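PDB 2GLF: probable M18 family aminopeptidase 1 from Thermotoga maritima, which probably acts as a metal-dependent aminopeptidase of the M18 family, trimming residues from the N-termini of peptides, and is seen here with manganese ions bound. Local coordinates for residues K5-H10 with S432-F437; K21-F26 with D250-Y255; T144-H149 with E211-T216. One frame throughout, in Å; residues are numbered along the deposited sequence.

Interactions 1 and 2 adjoin, their centres 16 Å apart, while interaction 3 stands apart. The link between the first two is Leu436 on the helix of interaction 1, whose CD1 lies 3.7 Å from Tyr23 CB and whose CD2 meets Ile252, so that three helices share one apolar core. Interaction 2 is the contact nearest the metal centre: the side chain of Ile252 is about 8 Å from a bound manganese ion, and Asp249, a ligand in both manganese sites, directly precedes residues 250-255. Interaction 3 lies in the six-stranded antiparallel sheet region, its centre 44 Å from that of interaction 1 and 29 Å from that of interaction 2, away from the annotated sites.

Interaction 1 (K5-H10 with S432-F437); sequences KNVWHH and SKADLF
Trp8 lays one face of its indole over the methyl group of Ala434. From CB, its CG is set anti to the carbonyl carbon (chi1 -66°), and the ring runs out past the start of helix 433-449. CG and CD2 lie farther from the methyl, CG 4.1 Å from Ala434 CB. The approach tightens at NE1 and CE2, where CE2 is 3.4 Å from Ala434 CB. This is a CH-pi contact with the five-membered ring, Ala434 CB lying 20° off the ring normal. Farther out CZ2 passes the backbone N of Ala434, and CH2 reaches Lys433 CB at 3.8 Å. Ser432 is the N-cap of the helix, its OG accepting weak bonds from the N atoms of Ala434 and Asp435, and water 1 ties this cap to the N-terminal loop. The water lies in the indole plane, accepts from Trp8 NE1 at 2.8 Å and also bonds Ser432 OG. An alanine at Trp8 would probably leave the Ala434 methyl without its aromatic cover and the water without its indole N-H donor. Beside the indole, Val7 CG1 packs on Ala434 CB at 3.5 Å; alanine suits this place because a small methyl lets both side chains close on the helix. The Asx turn of Asn6, whose OD1 accepts from Trp8 N, holds the loop, and Ile191 of the second subunit packs on the indole.

Interaction 2 (K21-F26 with D250-Y255); sequences KEYMEF and DRICAY
Tyr255 slides its ring past that of Phe26, the two planes 30° apart and the centroids 4.9 Å apart, with little overlap. Tyr255 CD1 lies over one face of the Phe26 ring, 3.3 Å from Phe26 CD2, and farther out Tyr255 CE1 meets Phe26 CB. CG of Tyr255 is anti to its backbone N, which starts the ring out toward helix 13-29. There it passes between Phe26 and Tyr23, one helical turn apart. Tyr23 meets it obliquely, the planes at 52°, with Tyr23 CD1 3.5 Å from Tyr255 CD2 and Tyr255 CB lying in plane at the Tyr23 edge. The outer end of Tyr23 then reaches Ile252, whose CG1 is 3.6 Å from Tyr23 CZ. Together Tyr23, Phe26 and Tyr255 form an aromatic cluster that fills the space between two helices crossing at 118°. Aromatic side chains suit this place: they are long enough to bridge local axes 10.6 Å apart, and flat enough for Tyr255 to fit between Tyr23 and Phe26. Phe26 continues the core onto helix 33-45, through Thr36 and Ile40, close to the manganese sites that Asp249 helps form. Each tyrosine hydroxyl has a polar partner: Tyr23 OH bonds Gln248, and Tyr255 OH bonds Arg259, which also makes a salt bridge with Glu22. The contact is mostly apolar, yet both hydroxyls are bonded, Tyr23 OH while also packed against Ile252; these bonds are likely to limit how far the rings can shift.

Interaction 3 (T144-H149 with E211-T216); sequences TEIEIH and EMYGIT
Ile148 sets its CD1 methyl over the centre of the Tyr213 ring, 3.4 Å from the centroid and 14° off the normal, a CH-pi contact. The torsion that puts CD1 there is chi2, turned to -62°, which folds the tip of the chain toward the ring. On the opposite face lies CG of the preceding selenomethionine Met212, toward the rim, but that residue is poorly ordered and this cover less certain. Two residues back along the strand, Ile146 completes the well-packed part. Its CG2 is 3.8 Å from Tyr213 CB, and its CD1, carried out on an extended chain, meets Ile215 CG2 at 3.3 Å, just after the chain has left the helix. Ile146 uses both arms, whereas Ile148 suits its place by the reach of its CD1 over the ring. Gly214, the first residue to leave helical geometry, has a positive phi of 67°, easy without a side chain, and this turn brings Ile215 back toward the strand.

Beyond the phenol ring the contact becomes looser and wetter. Water 2 accepts from His149 N at 2.9 Å and bonds Tyr213 OH at 3.1 Å, a single bridge between strand backbone and phenol hydroxyl. Exposed Glu147 points away from the helix and instead takes up His149, whose NE2 donates to Glu147 OE1 from above the carboxylate plane at 3.1 Å; ND1 of the same imidazole pairs with His135 on strand 132-139.

Strand 145-150 is an outermost strand of the six-stranded antiparallel sheet within this chain, and Ile215 also touches Leu138 on its neighbour. The end of helix 200-213 covers one face of this border strand, in a sheet distinct from the mixed one whose strands 87-92 and 321-329 carry the metal ligands His92 and Asp326.

Interaction 1 (K5-H10 with S432-F437)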
loop_
_atom_site.group_PDB
_atom_site.type_symbol
_atom_site.label_atom_id
_atom_site.label_comp_id
_atom_site.label_asym_id
_atom_site.label_seq_id
_atom_site.Cartn_x
_atom_site.Cartn_y
_atom_site.Cartn_z
ATOM N N LYS A 5 -4.223 -38.413 -33.632
ATOM C CA LYS A 5 -3.230 -38.869 -34.598
ATOM C C LYS A 5 -2.342 -37.722 -35.049
ATOM O O LYS A 5 -2.754 -36.561 -35.017
ATOM C CB LYS A 5 -3.904 -39.455 -35.841
ATOM C CG LYS A 5 -4.800 -40.640 -35.600
ATOM C CD LYS A 5 -5.304 -41.188 -36.924
ATOM C CE LYS A 5 -6.281 -42.327 -36.712
ATOM N NZ LYS A 5 -5.685 -43.396 -35.865
ATOM N N ASN A 6 -1.128 -38.052 -35.485
ATOM C CA ASN A 6 -0.210 -37.036 -35.968
ATOM C C ASN A 6 -0.222 -37.039 -37.489
ATOM O O ASN A 6 0.096 -38.045 -38.128
ATOM C CB ASN A 6 1.212 -37.283 -35.457
ATOM C CG ASN A 6 2.154 -36.128 -35.774
ATOM O OD1 ASN A 6 2.539 -35.922 -36.927
ATOM N ND2 ASN A 6 2.515 -35.358 -34.749
ATOM N N VAL A 7 -0.592 -35.903 -38.066
ATOM C CA VAL A 7 -0.651 -35.782 -39.510
ATOM C C VAL A 7 0.596 -36.305 -40.227
ATOM O O VAL A 7 0.479 -36.971 -41.253
ATOM C CB VAL A 7 -0.915 -34.324 -39.918
ATOM C CG1 VAL A 7 -0.859 -34.180 -41.427
ATOM C CG2 VAL A 7 -2.281 -33.899 -39.401
ATOM N N TRP A 8 1.783 -36.026 -39.690
ATOM C CA TRP A 8 3.021 -36.487 -40.326
ATOM C C TRP A 8 3.067 -38.001 -40.531
ATOM O O TRP A 8 3.781 -38.486 -41.409
ATOM C CB TRP A 8 4.257 -36.049 -39.524
ATOM C CG TRP A 8 4.467 -34.560 -39.508
ATOM C CD1 TRP A 8 4.161 -33.703 -38.492
ATOM C CD2 TRP A 8 4.972 -33.749 -40.578
ATOM N NE1 TRP A 8 4.438 -32.409 -38.861
ATOM C CE2 TRP A 8 4.938 -32.406 -40.137
ATOM C CE3 TRP A 8 5.446 -34.025 -41.867
ATOM C CZ2 TRP A 8 5.361 -31.338 -40.939
ATOM C CZ3 TRP A 8 5.866 -32.966 -42.663
ATOM C CH2 TRP A 8 5.821 -31.636 -42.194
ATOM N N HIS A 9 2.306 -38.739 -39.729
ATOM C CA HIS A 9 2.275 -40.193 -39.845
ATOM C C HIS A 9 1.125 -40.701 -40.716
ATOM O O HIS A 9 0.899 -41.907 -40.804
ATOM C CB HIS A 9 2.161 -40.828 -38.462
ATOM C CG HIS A 9 3.383 -40.661 -37.616
ATOM N ND1 HIS A 9 3.419 -41.021 -36.286
ATOM C CD2 HIS A 9 4.617 -40.192 -37.914
ATOM C CE1 HIS A 9 4.624 -40.780 -35.800
ATOM N NE2 HIS A 9 5.369 -40.277 -36.768
ATOM N N HIS A 10 0.398 -39.790 -41.359
ATOM C CA HIS A 10 -0.724 -40.188 -42.197
ATOM C C HIS A 10 -0.879 -39.388 -43.488
ATOM O O HIS A 10 -1.850 -39.600 -44.215
ATOM C CB HIS A 10 -2.038 -40.066 -41.419
ATOM C CG HIS A 10 -2.082 -40.869 -40.159
ATOM N ND1 HIS A 10 -1.924 -42.237 -40.141
ATOM C CD2 HIS A 10 -2.294 -40.497 -38.874
ATOM C CE1 HIS A 10 -2.037 -42.674 -38.899
ATOM N NE2 HIS A 10 -2.262 -41.638 -38.111
ATOM N N SER A 432 2.098 -25.287 -38.289
ATOM C CA SER A 432 2.659 -26.561 -38.729
ATOM C C SER A 432 2.392 -26.801 -40.218
ATOM O O SER A 432 1.311 -26.488 -40.715
ATOM C CB SER A 432 2.045 -27.697 -37.908
ATOM O OG SER A 432 2.332 -28.958 -38.478
ATOM N N LYS A 433 3.374 -27.341 -40.935
ATOM C CA LYS A 433 3.191 -27.636 -42.358
ATOM C C LYS A 433 2.137 -28.728 -42.499
ATOM O O LYS A 433 1.321 -28.700 -43.419
ATOM C CB LYS A 433 4.493 -28.126 -42.998
ATOM C CG LYS A 433 5.515 -27.051 -43.247
ATOM C CD LYS A 433 6.780 -27.644 -43.818
ATOM C CE LYS A 433 7.815 -26.566 -44.068
ATOM N NZ LYS A 433 9.059 -27.140 -44.650
ATOM N N ALA A 434 2.170 -29.694 -41.586
ATOM C CA ALA A 434 1.209 -30.792 -41.603
ATOM C C ALA A 434 -0.219 -30.279 -41.392
ATOM O O ALA A 434 -1.149 -30.731 -42.061
ATOM C CB ALA A 434 1.565 -31.826 -40.531
ATOM N N ASP A 435 -0.395 -29.335 -40.472
ATOM C CA ASP A 435 -1.727 -28.801 -40.219
ATOM C C ASP A 435 -2.193 -27.958 -41.398
ATOM O O ASP A 435 -3.357 -28.025 -41.808
ATOM C CB ASP A 435 -1.754 -27.970 -38.929
ATOM C CG ASP A 435 -1.564 -28.821 -37.674
ATOM O OD1 ASP A 435 -1.980 -29.999 -37.667
ATOM O OD2 ASP A 435 -1.012 -28.304 -36.683
ATOM N N LEU A 436 -1.280 -27.168 -41.949
ATOM C CA LEU A 436 -1.597 -26.324 -43.092
ATOM C C LEU A 436 -2.295 -27.185 -44.152
ATOM O O LEU A 436 -3.385 -26.855 -44.630
ATOM C CB LEU A 436 -0.304 -25.733 -43.656
ATOM C CG LEU A 436 -0.289 -24.634 -44.723
ATOM C CD1 LEU A 436 0.482 -25.138 -45.926
ATOM C CD2 LEU A 436 -1.694 -24.208 -45.111
ATOM N N PHE A 437 -1.659 -28.303 -44.488
ATOM C CA PHE A 437 -2.165 -29.239 -45.483
ATOM C C PHE A 437 -3.474 -29.880 -45.061
ATOM O O PHE A 437 -4.447 -29.889 -45.816
ATOM C CB PHE A 437 -1.134 -30.340 -45.721
ATOM C CG PHE A 437 -1.473 -31.265 -46.865
ATOM C CD1 PHE A 437 -1.426 -30.812 -48.184
ATOM C CD2 PHE A 437 -1.823 -32.591 -46.624
ATOM C CE1 PHE A 437 -1.721 -31.663 -49.244
ATOM C CE2 PHE A 437 -2.121 -33.449 -47.676
ATOM C CZ PHE A 437 -2.069 -32.982 -48.992
HETATM O O HOH W 1 3.903 -30.866 -36.584
#

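Interaction 2 (K21-F26 with D250-Y255)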
loop_
_atom_site.group_PDB
_atom_site.type_symbol
_atom_site.label_atom_id
_atom_site.label_comp_id
_atom_site.label_asym_id
_atom_site.label_seq_id
_atom_site.Cartn_x
_atom_site.Cartn_y
_atom_site.Cartn_z
ATOM N N LYS A 21 5.246 -25.079 -49.802
ATOM C CA LYS A 21 6.020 -24.214 -50.671
ATOM C C LYS A 21 5.078 -23.289 -51.439
ATOM O O LYS A 21 5.393 -22.119 -51.668
ATOM C CB LYS A 21 6.871 -25.042 -51.637
ATOM C CG LYS A 21 8.198 -25.480 -51.047
ATOM C CD LYS A 21 9.170 -25.925 -52.129
ATOM C CE LYS A 21 10.615 -25.977 -51.622
ATOM N NZ LYS A 21 10.820 -26.962 -50.524
ATOM N N GLU A 22 3.918 -23.814 -51.819
ATOM C CA GLU A 22 2.926 -23.041 -52.551
ATOM C C GLU A 22 2.295 -21.986 -51.639
ATOM O O GLU A 22 2.023 -20.855 -52.065
ATOM C CB GLU A 22 1.864 -23.983 -53.107
ATOM C CG GLU A 22 2.405 -24.913 -54.181
ATOM C CD GLU A 22 1.567 -26.163 -54.370
ATOM O OE1 GLU A 22 1.868 -26.936 -55.305
ATOM O OE2 GLU A 22 0.618 -26.383 -53.585
ATOM N N TYR A 23 2.083 -22.362 -50.379
ATOM C CA TYR A 23 1.495 -21.472 -49.383
ATOM C C TYR A 23 2.426 -20.296 -49.111
ATOM O O TYR A 23 1.999 -19.145 -49.107
ATOM C CB TYR A 23 1.229 -22.251 -48.085
ATOM C CG TYR A 23 0.890 -21.399 -46.874
ATOM C CD1 TYR A 23 -0.286 -20.646 -46.822
ATOM C CD2 TYR A 23 1.758 -21.333 -45.781
ATOM C CE1 TYR A 23 -0.585 -19.850 -45.710
ATOM C CE2 TYR A 23 1.467 -20.539 -44.670
ATOM C CZ TYR A 23 0.298 -19.800 -44.642
ATOM O OH TYR A 23 0.023 -19.011 -43.552
HETATM N N MSE A 24 3.702 -20.594 -48.891
HETATM C CA MSE A 24 4.685 -19.557 -48.608
HETATM C C MSE A 24 4.849 -18.530 -49.732
HETATM O O MSE A 24 5.092 -17.356 -49.462
HETATM C CB MSE A 24 6.028 -20.193 -48.254
HETATM C CG MSE A 24 5.983 -20.960 -46.938
HETATM SE SE MSE A 24 7.701 -21.595 -46.282
HETATM C CE MSE A 24 7.551 -23.463 -46.810
ATOM N N GLU A 25 4.715 -18.957 -50.987
ATOM C CA GLU A 25 4.824 -18.019 -52.105
ATOM C C GLU A 25 3.698 -16.993 -51.973
ATOM O O GLU A 25 3.930 -15.786 -51.981
ATOM C CB GLU A 25 4.697 -18.756 -53.443
ATOM C CG GLU A 25 5.876 -19.655 -53.770
ATOM C CD GLU A 25 7.168 -18.879 -53.979
ATOM O OE1 GLU A 25 8.230 -19.520 -54.142
ATOM O OE2 GLU A 25 7.121 -17.629 -53.985
ATOM N N PHE A 26 2.475 -17.494 -51.850
ATOM C CA PHE A 26 1.300 -16.652 -51.691
ATOM C C PHE A 26 1.532 -15.683 -50.536
ATOM O O PHE A 26 1.291 -14.485 -50.657
ATOM C CB PHE A 26 0.089 -17.532 -51.374
ATOM C CG PHE A 26 -1.184 -16.767 -51.150
ATOM C CD1 PHE A 26 -1.786 -16.066 -52.188
ATOM C CD2 PHE A 26 -1.798 -16.770 -49.901
ATOM C CE1 PHE A 26 -2.984 -15.380 -51.988
ATOM C CE2 PHE A 26 -2.997 -16.091 -49.684
ATOM C CZ PHE A 26 -3.592 -15.392 -50.734
ATOM N N ASP A 250 -5.148 -16.111 -40.164
ATOM C CA ASP A 250 -6.185 -16.247 -41.166
ATOM C C ASP A 250 -5.875 -16.191 -42.640
ATOM O O ASP A 250 -6.728 -16.555 -43.448
ATOM C CB ASP A 250 -7.343 -15.327 -40.858
ATOM C CG ASP A 250 -8.640 -16.075 -40.859
ATOM O OD1 ASP A 250 -8.648 -17.201 -40.317
ATOM O OD2 ASP A 250 -9.636 -15.559 -41.399
ATOM N N ARG A 251 -4.690 -15.739 -43.026
ATOM C CA ARG A 251 -4.394 -15.772 -44.453
ATOM C C ARG A 251 -4.055 -17.240 -44.690
ATOM O O ARG A 251 -4.056 -17.720 -45.822
ATOM C CB ARG A 251 -3.217 -14.859 -44.824
ATOM C CG ARG A 251 -3.485 -13.397 -44.506
ATOM C CD ARG A 251 -2.783 -12.439 -45.447
ATOM N NE ARG A 251 -3.264 -11.082 -45.217
ATOM C CZ ARG A 251 -2.691 -10.206 -44.400
ATOM N NH1 ARG A 251 -1.598 -10.538 -43.734
ATOM N NH2 ARG A 251 -3.223 -9.005 -44.232
ATOM N N ILE A 252 -3.792 -17.952 -43.594
ATOM C CA ILE A 252 -3.481 -19.367 -43.667
ATOM C C ILE A 252 -4.788 -20.097 -43.917
ATOM O O ILE A 252 -4.812 -21.156 -44.532
ATOM C CB ILE A 252 -2.855 -19.896 -42.360
ATOM C CG1 ILE A 252 -2.256 -21.286 -42.607
ATOM C CG2 ILE A 252 -3.911 -19.981 -41.268
ATOM C CD1 ILE A 252 -1.391 -21.795 -41.473
ATOM N N CYS A 253 -5.881 -19.527 -43.430
ATOM C CA CYS A 253 -7.183 -20.128 -43.643
ATOM C C CYS A 253 -7.734 -19.652 -44.969
ATOM O O CYS A 253 -8.521 -20.345 -45.609
ATOM C CB CYS A 253 -8.133 -19.754 -42.520
ATOM S SG CYS A 253 -7.899 -20.800 -41.113
ATOM N N ALA A 254 -7.308 -18.464 -45.378
ATOM C CA ALA A 254 -7.744 -17.897 -46.641
ATOM C C ALA A 254 -7.135 -18.703 -47.778
ATOM O O ALA A 254 -7.805 -19.019 -48.759
ATOM C CB ALA A 254 -7.307 -16.450 -46.741
ATOM N N TYR A 255 -5.862 -19.052 -47.636
ATOM C CA TYR A 255 -5.181 -19.811 -48.674
ATOM C C TYR A 255 -5.679 -21.240 -48.779
ATOM O O TYR A 255 -5.927 -21.730 -49.880
ATOM C CB TYR A 255 -3.674 -19.828 -48.437
ATOM C CG TYR A 255 -2.914 -20.432 -49.589
ATOM C CD1 TYR A 255 -2.823 -19.767 -50.810
ATOM C CD2 TYR A 255 -2.307 -21.682 -49.470
ATOM C CE1 TYR A 255 -2.146 -20.327 -51.893
ATOM C CE2 TYR A 255 -1.627 -22.259 -50.548
ATOM C CZ TYR A 255 -1.551 -21.574 -51.756
ATOM O OH TYR A 255 -0.887 -22.136 -52.826
#

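Interaction 3 (T144-H149 with E211-T216)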
loop_
_atom_site.group_PDB
_atom_site.type_symbol
_atom_site.label_atom_id
_atom_site.label_comp_id
_atom_site.label_asym_id
_atom_site.label_seq_id
_atom_site.Cartn_x
_atom_site.Cartn_y
_atom_site.Cartn_z
ATOM N N THR A 144 -5.511 10.974 -59.201
ATOM C CA THR A 144 -4.479 10.022 -59.624
ATOM C C THR A 144 -4.070 9.081 -58.486
ATOM O O THR A 144 -3.599 9.523 -57.439
ATOM C CB THR A 144 -3.222 10.763 -60.142
ATOM O OG1 THR A 144 -3.512 11.372 -61.407
ATOM C CG2 THR A 144 -2.057 9.806 -60.303
ATOM N N GLU A 145 -4.248 7.783 -58.703
ATOM C CA GLU A 145 -3.912 6.779 -57.701
ATOM C C GLU A 145 -2.426 6.452 -57.730
ATOM O O GLU A 145 -1.825 6.378 -58.799
ATOM C CB GLU A 145 -4.735 5.519 -57.956
ATOM C CG GLU A 145 -4.381 4.333 -57.096
ATOM C CD GLU A 145 -5.274 3.144 -57.388
ATOM O OE1 GLU A 145 -6.404 3.093 -56.851
ATOM O OE2 GLU A 145 -4.851 2.269 -58.174
ATOM N N ILE A 146 -1.837 6.257 -56.554
ATOM C CA ILE A 146 -0.412 5.953 -56.447
ATOM C C ILE A 146 -0.132 4.820 -55.468
ATOM O O ILE A 146 -0.437 4.917 -54.285
ATOM C CB ILE A 146 0.386 7.203 -56.003
ATOM C CG1 ILE A 146 0.256 8.296 -57.066
ATOM C CG2 ILE A 146 1.851 6.847 -55.782
ATOM C CD1 ILE A 146 1.078 9.531 -56.789
ATOM N N GLU A 147 0.458 3.744 -55.973
ATOM C CA GLU A 147 0.780 2.594 -55.141
ATOM C C GLU A 147 2.124 2.764 -54.426
ATOM O O GLU A 147 3.045 3.400 -54.944
ATOM C CB GLU A 147 0.792 1.321 -55.994
ATOM C CG GLU A 147 -0.134 0.234 -55.478
ATOM C CD GLU A 147 -0.223 -0.957 -56.412
ATOM O OE1 GLU A 147 0.815 -1.612 -56.654
ATOM O OE2 GLU A 147 -1.335 -1.239 -56.905
ATOM N N ILE A 148 2.226 2.190 -53.231
ATOM C CA ILE A 148 3.442 2.277 -52.435
ATOM C C ILE A 148 3.888 0.914 -51.908
ATOM O O ILE A 148 3.120 0.205 -51.254
ATOM C CB ILE A 148 3.251 3.239 -51.234
ATOM C CG1 ILE A 148 3.018 4.662 -51.741
ATOM C CG2 ILE A 148 4.489 3.228 -50.338
ATOM C CD1 ILE A 148 4.172 5.208 -52.534
ATOM N N HIS A 149 5.137 0.563 -52.205
ATOM C CA HIS A 149 5.730 -0.692 -51.759
ATOM C C HIS A 149 7.216 -0.482 -51.515
ATOM O O HIS A 149 8.037 -0.692 -52.401
ATOM C CB HIS A 149 5.522 -1.776 -52.808
ATOM C CG HIS A 149 4.084 -2.045 -53.107
ATOM N ND1 HIS A 149 3.243 -2.672 -52.213
ATOM C CD2 HIS A 149 3.327 -1.740 -54.186
ATOM C CE1 HIS A 149 2.030 -2.743 -52.729
ATOM N NE2 HIS A 149 2.054 -2.185 -53.925
ATOM N N GLU A 211 9.732 13.648 -55.820
ATOM C CA GLU A 211 10.489 13.280 -57.010
ATOM C C GLU A 211 10.311 11.794 -57.330
ATOM O O GLU A 211 10.623 11.340 -58.429
ATOM C CB GLU A 211 11.970 13.585 -56.801
ATOM C CG GLU A 211 12.224 14.973 -56.247
ATOM C CD GLU A 211 13.681 15.385 -56.343
ATOM O OE1 GLU A 211 14.561 14.520 -56.140
ATOM O OE2 GLU A 211 13.943 16.579 -56.612
HETATM N N MSE A 212 9.800 11.044 -56.362
HETATM C CA MSE A 212 9.598 9.613 -56.522
HETATM C C MSE A 212 8.197 9.257 -57.010
HETATM O O MSE A 212 8.043 8.548 -58.001
HETATM C CB MSE A 212 9.868 8.905 -55.197
HETATM C CG MSE A 212 9.964 7.410 -55.328
HETATM SE SE MSE A 212 11.283 6.943 -56.649
HETATM C CE MSE A 212 10.114 6.302 -58.050
ATOM N N TYR A 213 7.174 9.753 -56.319
ATOM C CA TYR A 213 5.791 9.458 -56.684
ATOM C C TYR A 213 5.025 10.699 -57.115
ATOM O O TYR A 213 3.835 10.630 -57.417
ATOM C CB TYR A 213 5.079 8.804 -55.498
ATOM C CG TYR A 213 5.870 7.677 -54.884
ATOM C CD1 TYR A 213 6.723 7.903 -53.803
ATOM C CD2 TYR A 213 5.784 6.383 -55.399
ATOM C CE1 TYR A 213 7.467 6.864 -53.248
ATOM C CE2 TYR A 213 6.523 5.338 -54.859
ATOM C CZ TYR A 213 7.359 5.583 -53.785
ATOM O OH TYR A 213 8.073 4.538 -53.250
ATOM N N GLY A 214 5.713 11.833 -57.139
ATOM C CA GLY A 214 5.079 13.079 -57.534
ATOM C C GLY A 214 4.031 13.533 -56.539
ATOM O O GLY A 214 3.181 14.355 -56.866
ATOM N N ILE A 215 4.107 13.008 -55.317
ATOM C CA ILE A 215 3.144 13.348 -54.278
ATOM C C ILE A 215 3.484 14.568 -53.431
ATOM O O ILE A 215 4.614 15.052 -53.410
ATOM C CB ILE A 215 2.898 12.149 -53.317
ATOM C CG1 ILE A 215 4.207 11.709 -52.661
ATOM C CG2 ILE A 215 2.283 10.992 -54.079
ATOM C CD1 ILE A 215 4.032 10.568 -51.657
ATOM N N THR A 216 2.460 15.054 -52.739
ATOM C CA THR A 216 2.560 16.200 -51.853
ATOM C C THR A 216 2.120 15.715 -50.467
ATOM O O THR A 216 1.425 14.708 -50.348
ATOM C CB THR A 216 1.640 17.345 -52.334
ATOM O OG1 THR A 216 1.799 18.480 -51.478
ATOM C CG2 THR A 216 0.186 16.909 -52.320
HETATM O O HOH W 2 6.575 2.015 -54.217
#